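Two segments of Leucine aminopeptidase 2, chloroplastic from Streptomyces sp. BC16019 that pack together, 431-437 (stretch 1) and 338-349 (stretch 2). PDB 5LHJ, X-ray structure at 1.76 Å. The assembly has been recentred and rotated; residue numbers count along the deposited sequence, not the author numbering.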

ATOM      1  N   ARG A 431     -24.273 -17.571  -8.441  1.00 17.17           N
ATOM      2  CA  ARG A 431     -23.710 -16.237  -8.545  1.00 16.97           C
ATOM      3  C   ARG A 431     -22.665 -16.023  -7.467  1.00 16.59           C
ATOM      4  O   ARG A 431     -22.599 -16.794  -6.492  1.00 16.42           O
ATOM      5  CB  ARG A 431     -24.805 -15.187  -8.363  1.00 17.15           C
ATOM      6  CG  ARG A 431     -25.479 -15.284  -7.003  1.00 17.41           C
ATOM      7  CD  ARG A 431     -26.644 -14.342  -6.885  1.00 17.99           C
ATOM      8  NE  ARG A 431     -27.871 -14.777  -7.536  1.00 18.07           N
ATOM      9  CZ  ARG A 431     -28.682 -15.753  -7.127  1.00 18.52           C
ATOM     10  NH1 ARG A 431     -28.391 -16.520  -6.082  1.00 18.29           N
ATOM     11  NH2 ARG A 431     -29.807 -15.966  -7.789  1.00 19.10           N
ATOM     12  N   VAL A 432     -21.888 -14.961  -7.636  1.00 16.21           N
ATOM     13  CA  VAL A 432     -20.974 -14.470  -6.590  1.00 16.28           C
ATOM     14  C   VAL A 432     -21.524 -13.201  -5.947  1.00 16.02           C
ATOM     15  O   VAL A 432     -22.325 -12.494  -6.560  1.00 16.01           O
ATOM     16  CB  VAL A 432     -19.557 -14.154  -7.120  1.00 16.42           C
ATOM     17  CG1 VAL A 432     -18.910 -15.402  -7.682  1.00 16.89           C
ATOM     18  CG2 VAL A 432     -19.555 -13.010  -8.154  1.00 16.42           C
ATOM     19  N   ASN A 433     -21.064 -12.906  -4.732  1.00 15.89           N
ATOM     20  CA  ASN A 433     -21.347 -11.606  -4.105  1.00 15.65           C
ATOM     21  C   ASN A 433     -20.296 -10.545  -4.368  1.00 16.00           C
ATOM     22  O   ASN A 433     -20.466  -9.415  -3.903  1.00 16.15           O
ATOM     23  CB  ASN A 433     -21.628 -11.737  -2.600  1.00 15.47           C
ATOM     24  CG  ASN A 433     -20.374 -11.925  -1.762  1.00 15.32           C
ATOM     25  OD1 ASN A 433     -19.375 -12.482  -2.209  1.00 15.30           O
ATOM     26  ND2 ASN A 433     -20.433 -11.445  -0.524  1.00 15.31           N
ATOM     27  N   CYS A 434     -19.225 -10.881  -5.097  1.00 16.35           N
ATOM     28  CA  CYS A 434     -18.175  -9.916  -5.432  1.00 16.96           C
ATOM     29  C   CYS A 434     -17.375 -10.398  -6.628  1.00 17.59           C
ATOM     30  O   CYS A 434     -16.851 -11.525  -6.614  1.00 17.17           O
ATOM     31  CB  CYS A 434     -17.234  -9.729  -4.247  1.00 17.26           C
ATOM     32  SG  CYS A 434     -15.934  -8.490  -4.497  1.00 18.66           S
ATOM     33  N   SER A 435     -17.282  -9.561  -7.658  1.00 18.10           N
ATOM     34  CA  SER A 435     -16.516  -9.904  -8.870  1.00 19.30           C
ATOM     35  C   SER A 435     -15.049  -9.520  -8.799  1.00 20.46           C
ATOM     36  O   SER A 435     -14.256  -9.945  -9.660  1.00 20.52           O
ATOM     37  CB  SER A 435     -17.116  -9.200 -10.089  1.00 19.50           C
ATOM     38  OG  SER A 435     -16.949  -7.806  -9.972  1.00 19.92           O
ATOM     39  N   HIS A 436     -14.693  -8.670  -7.835  1.00 21.48           N
ATOM     40  CA  HIS A 436     -13.379  -8.038  -7.770  1.00 23.03           C
ATOM     41  C   HIS A 436     -13.062  -7.220  -9.027  1.00 23.66           C
ATOM     42  O   HIS A 436     -11.894  -6.970  -9.320  1.00 23.76           O
ATOM     43  CB  HIS A 436     -12.256  -9.061  -7.508  1.00 24.36           C
ATOM     44  CG  HIS A 436     -12.509  -9.932  -6.322  1.00 25.54           C
ATOM     45  ND1 HIS A 436     -12.968 -11.225  -6.435  1.00 27.52           N
ATOM     46  CD2 HIS A 436     -12.371  -9.696  -4.998  1.00 26.54           C
ATOM     47  CE1 HIS A 436     -13.105 -11.749  -5.231  1.00 27.56           C
ATOM     48  NE2 HIS A 436     -12.761 -10.837  -4.341  1.00 27.59           N
ATOM     49  N   ARG A 437     -14.100  -6.790  -9.744  1.00 23.23           N
ATOM     50  CA  ARG A 437     -13.936  -5.977 -10.940  1.00 23.88           C
ATOM     51  C   ARG A 437     -14.690  -4.670 -10.744  1.00 22.21           C
ATOM     52  O   ARG A 437     -15.544  -4.549  -9.862  1.00 21.69           O
ATOM     53  CB  ARG A 437     -14.486  -6.702 -12.153  1.00 25.68           C
ATOM     54  CG  ARG A 437     -13.626  -7.868 -12.613  1.00 28.51           C
ATOM     55  CD  ARG A 437     -14.314  -8.624 -13.736  1.00 30.86           C
ATOM     56  NE  ARG A 437     -13.368  -9.149 -14.716  1.00 34.58           N
ATOM     57  CZ  ARG A 437     -13.705  -9.666 -15.904  1.00 36.94           C
ATOM     58  NH1 ARG A 437     -14.985  -9.773 -16.289  1.00 37.60           N
ATOM     59  NH2 ARG A 437     -12.746 -10.096 -16.723  1.00 38.09           N
TER
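Stretch 2 338-349: EITHTDNEGRVV

A buried asparagine can fasten a loop to a neighbouring turn, its amide pairing with backbone groups much as a peptide would, and Asn433 is a compact example. Asn433 OD1 accepts from Thr340 N at 2.8 Å and, more weakly, from His341 N at 3.3 Å, while Asn433 ND2 donates to His341 O at 2.9 Å and to Asn344 O at 3.0 Å. Because His341 and Asn344 are the ends of a type I turn, the one side chain ties both together. Asn344 returns the favour, its ND2 lying 2.9 Å from Asn433 O in a further hydrogen bond. One residue after Asn433, Cys434 O accepts from Thr340 OG1 at 2.7 Å.

Before this cluster the two backbones run parallel, with a single bridge pairing Val432 and Glu338. Glu338 reaches both ways, its N to Arg431 O at 2.8 Å and its O to Asn433 N at 3.2 Å. Beyond the turn, stretch 2 enters a helix, where a water joins Arg347 NH1 to Val432 O, 3.0 Å from each.

Apolar packing surrounds these hydrogen bonds: Val432 CG1 meets Thr340 CG2 at 3.7 Å, Cys434 CB meets His341 CB at 3.6 Å, and Asn433 CB rests 3.8 Å from Val348 CG2.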

ATOM      1  N   GLU A 338     -22.110 -17.767  -3.861  1.00 16.48           N
ATOM      2  CA  GLU A 338     -20.761 -17.984  -3.374  1.00 16.97           C
ATOM      3  C   GLU A 338     -20.229 -16.700  -2.747  1.00 16.78           C
ATOM      4  O   GLU A 338     -20.263 -15.642  -3.385  1.00 16.60           O
ATOM      5  CB  GLU A 338     -19.843 -18.395  -4.517  1.00 17.57           C
ATOM      6  CG  GLU A 338     -18.430 -18.725  -4.066  1.00 18.46           C
ATOM      7  CD  GLU A 338     -17.456 -18.981  -5.206  1.00 19.28           C
ATOM      8  OE1 GLU A 338     -17.730 -18.618  -6.377  1.00 19.49           O
ATOM      9  OE2 GLU A 338     -16.377 -19.529  -4.908  1.00 20.17           O
ATOM     10  N   ILE A 339     -19.741 -16.801  -1.510  1.00 16.69           N
ATOM     11  CA  ILE A 339     -19.165 -15.668  -0.786  1.00 17.21           C
ATOM     12  C   ILE A 339     -17.717 -15.500  -1.214  1.00 17.52           C
ATOM     13  O   ILE A 339     -16.818 -16.214  -0.745  1.00 18.70           O
ATOM     14  CB  ILE A 339     -19.262 -15.829   0.757  1.00 17.34           C
ATOM     15  CG1 ILE A 339     -20.708 -16.110   1.195  1.00 17.43           C
ATOM     16  CG2 ILE A 339     -18.697 -14.585   1.469  1.00 17.71           C
ATOM     17  CD1 ILE A 339     -21.728 -15.062   0.794  1.00 17.42           C
ATOM     18  N   THR A 340     -17.475 -14.570  -2.128  1.00 17.04           N
ATOM     19  CA  THR A 340     -16.111 -14.292  -2.568  1.00 17.13           C
ATOM     20  C   THR A 340     -15.451 -13.132  -1.810  1.00 17.30           C
ATOM     21  O   THR A 340     -14.235 -12.955  -1.907  1.00 17.56           O
ATOM     22  CB  THR A 340     -16.081 -14.029  -4.077  1.00 17.16           C
ATOM     23  OG1 THR A 340     -16.993 -12.980  -4.388  1.00 16.84           O
ATOM     24  CG2 THR A 340     -16.498 -15.304  -4.850  1.00 17.40           C
ATOM     25  N   HIS A 341     -16.234 -12.336  -1.078  1.00 16.84           N
ATOM     26  CA  HIS A 341     -15.692 -11.266  -0.232  1.00 17.38           C
ATOM     27  C   HIS A 341     -16.710 -11.021   0.879  1.00 16.91           C
ATOM     28  O   HIS A 341     -17.866 -10.718   0.581  1.00 16.65           O
ATOM     29  CB  HIS A 341     -15.443  -9.984  -1.078  1.00 17.67           C
ATOM     30  CG  HIS A 341     -14.501  -9.006  -0.447  1.00 18.46           C
ATOM     31  ND1 HIS A 341     -14.751  -8.425   0.773  1.00 18.75           N
ATOM     32  CD2 HIS A 341     -13.313  -8.501  -0.860  1.00 19.38           C
ATOM     33  CE1 HIS A 341     -13.761  -7.609   1.094  1.00 19.37           C
ATOM     34  NE2 HIS A 341     -12.865  -7.649   0.125  1.00 19.34           N
ATOM     35  N   THR A 342     -16.291 -11.151   2.140  1.00 17.02           N
ATOM     36  CA  THR A 342     -17.214 -11.011   3.276  1.00 17.07           C
ATOM     37  C   THR A 342     -17.690  -9.569   3.538  1.00 17.06           C
ATOM     38  O   THR A 342     -18.636  -9.367   4.291  1.00 16.81           O
ATOM     39  CB  THR A 342     -16.638 -11.599   4.584  1.00 17.44           C
ATOM     40  OG1 THR A 342     -15.506 -10.829   5.006  1.00 17.63           O
ATOM     41  CG2 THR A 342     -16.256 -13.061   4.400  1.00 18.18           C
ATOM     42  N   ASP A 343     -17.024  -8.577   2.957  1.00 16.88           N
ATOM     43  CA  ASP A 343     -17.471  -7.176   3.025  1.00 17.32           C
ATOM     44  C   ASP A 343     -18.665  -6.837   2.106  1.00 17.14           C
ATOM     45  O   ASP A 343     -19.279  -5.779   2.282  1.00 17.47           O
ATOM     46  CB  ASP A 343     -16.307  -6.218   2.760  1.00 17.97           C
ATOM     47  CG  ASP A 343     -16.603  -4.775   3.171  1.00 18.70           C
ATOM     48  OD1 ASP A 343     -17.288  -4.537   4.191  1.00 18.09           O
ATOM     49  OD2 ASP A 343     -16.130  -3.854   2.463  1.00 19.29           O
ATOM     50  N   ASN A 344     -19.031  -7.716   1.165  1.00 16.51           N
ATOM     51  CA  ASN A 344     -20.255  -7.523   0.365  1.00 16.59           C
ATOM     52  C   ASN A 344     -21.407  -8.338   0.969  1.00 16.66           C
ATOM     53  O   ASN A 344     -22.089  -9.115   0.285  1.00 16.53           O
ATOM     54  CB  ASN A 344     -20.036  -7.868  -1.109  1.00 16.68           C
ATOM     55  CG  ASN A 344     -19.325  -6.759  -1.879  1.00 16.90           C
ATOM     56  OD1 ASN A 344     -19.004  -5.692  -1.331  1.00 16.85           O
ATOM     57  ND2 ASN A 344     -19.088  -6.999  -3.165  1.00 16.63           N
ATOM     58  N   GLU A 345     -21.624  -8.118   2.257  1.00 17.12           N
ATOM     59  CA  GLU A 345     -22.595  -8.905   3.031  1.00 17.80           C
ATOM     60  C   GLU A 345     -24.018  -8.383   2.873  1.00 17.22           C
ATOM     61  O   GLU A 345     -24.959  -9.157   2.984  1.00 17.21           O
ATOM     62  CB  GLU A 345     -22.179  -8.980   4.512  1.00 18.58           C
ATOM     63  CG  GLU A 345     -22.738  -7.910   5.443  1.00 19.49           C
ATOM     64  CD  GLU A 345     -22.254  -6.505   5.198  1.00 21.04           C
ATOM     65  OE1 GLU A 345     -21.271  -6.297   4.449  1.00 22.26           O
ATOM     66  OE2 GLU A 345     -22.861  -5.586   5.776  1.00 23.23           O
ATOM     67  N   GLY A 346     -24.178  -7.080   2.618  1.00 16.87           N
ATOM     68  CA  GLY A 346     -25.498  -6.469   2.517  1.00 16.70           C
ATOM     69  C   GLY A 346     -26.401  -7.122   1.483  1.00 16.18           C
ATOM     70  O   GLY A 346     -27.577  -7.415   1.754  1.00 16.33           O
ATOM     71  N   ARG A 347     -25.860  -7.365   0.286  1.00 15.79           N
ATOM     72  CA  ARG A 347     -26.672  -7.947  -0.778  1.00 15.43           C
ATOM     73  C   ARG A 347     -27.119  -9.374  -0.426  1.00 15.49           C
ATOM     74  O   ARG A 347     -28.225  -9.790  -0.770  1.00 15.25           O
ATOM     75  CB  ARG A 347     -25.943  -7.888  -2.130  1.00 15.35           C
ATOM     76  CG  ARG A 347     -24.738  -8.812  -2.288  1.00 15.45           C
ATOM     77  CD  ARG A 347     -23.885  -8.370  -3.474  1.00 15.44           C
ATOM     78  NE  ARG A 347     -23.225  -7.107  -3.180  1.00 15.78           N
ATOM     79  CZ  ARG A 347     -22.404  -6.434  -3.992  1.00 15.96           C
ATOM     80  NH1 ARG A 347     -22.112  -6.866  -5.216  1.00 16.16           N
ATOM     81  NH2 ARG A 347     -21.876  -5.305  -3.559  1.00 16.19           N
ATOM     82  N   VAL A 348     -26.265 -10.090   0.294  1.00 15.95           N
ATOM     83  CA  VAL A 348     -26.528 -11.465   0.722  1.00 16.27           C
ATOM     84  C   VAL A 348     -27.651 -11.500   1.777  1.00 16.54           C
ATOM     85  O   VAL A 348     -28.510 -12.370   1.733  1.00 16.65           O
ATOM     86  CB  VAL A 348     -25.218 -12.132   1.242  1.00 16.69           C
ATOM     87  CG1 VAL A 348     -25.476 -13.509   1.838  1.00 17.05           C
ATOM     88  CG2 VAL A 348     -24.186 -12.215   0.128  1.00 16.90           C
ATOM     89  N   VAL A 349     -27.639 -10.544   2.694  1.00 16.61           N
ATOM     90  CA  VAL A 349     -28.685 -10.397   3.705  1.00 17.11           C
ATOM     91  C   VAL A 349     -30.039 -10.019   3.052  1.00 16.68           C
ATOM     92  O   VAL A 349     -31.088 -10.589   3.380  1.00 17.18           O
ATOM     93  CB  VAL A 349     -28.277  -9.342   4.758  1.00 17.41           C
ATOM     94  CG1 VAL A 349     -29.427  -9.014   5.679  1.00 18.14           C
ATOM     95  CG2 VAL A 349     -27.063  -9.807   5.568  1.00 17.75           C
TER
HETATM   96  O   HOH W   1     -22.266  -9.467  -6.749  1.00 17.28           O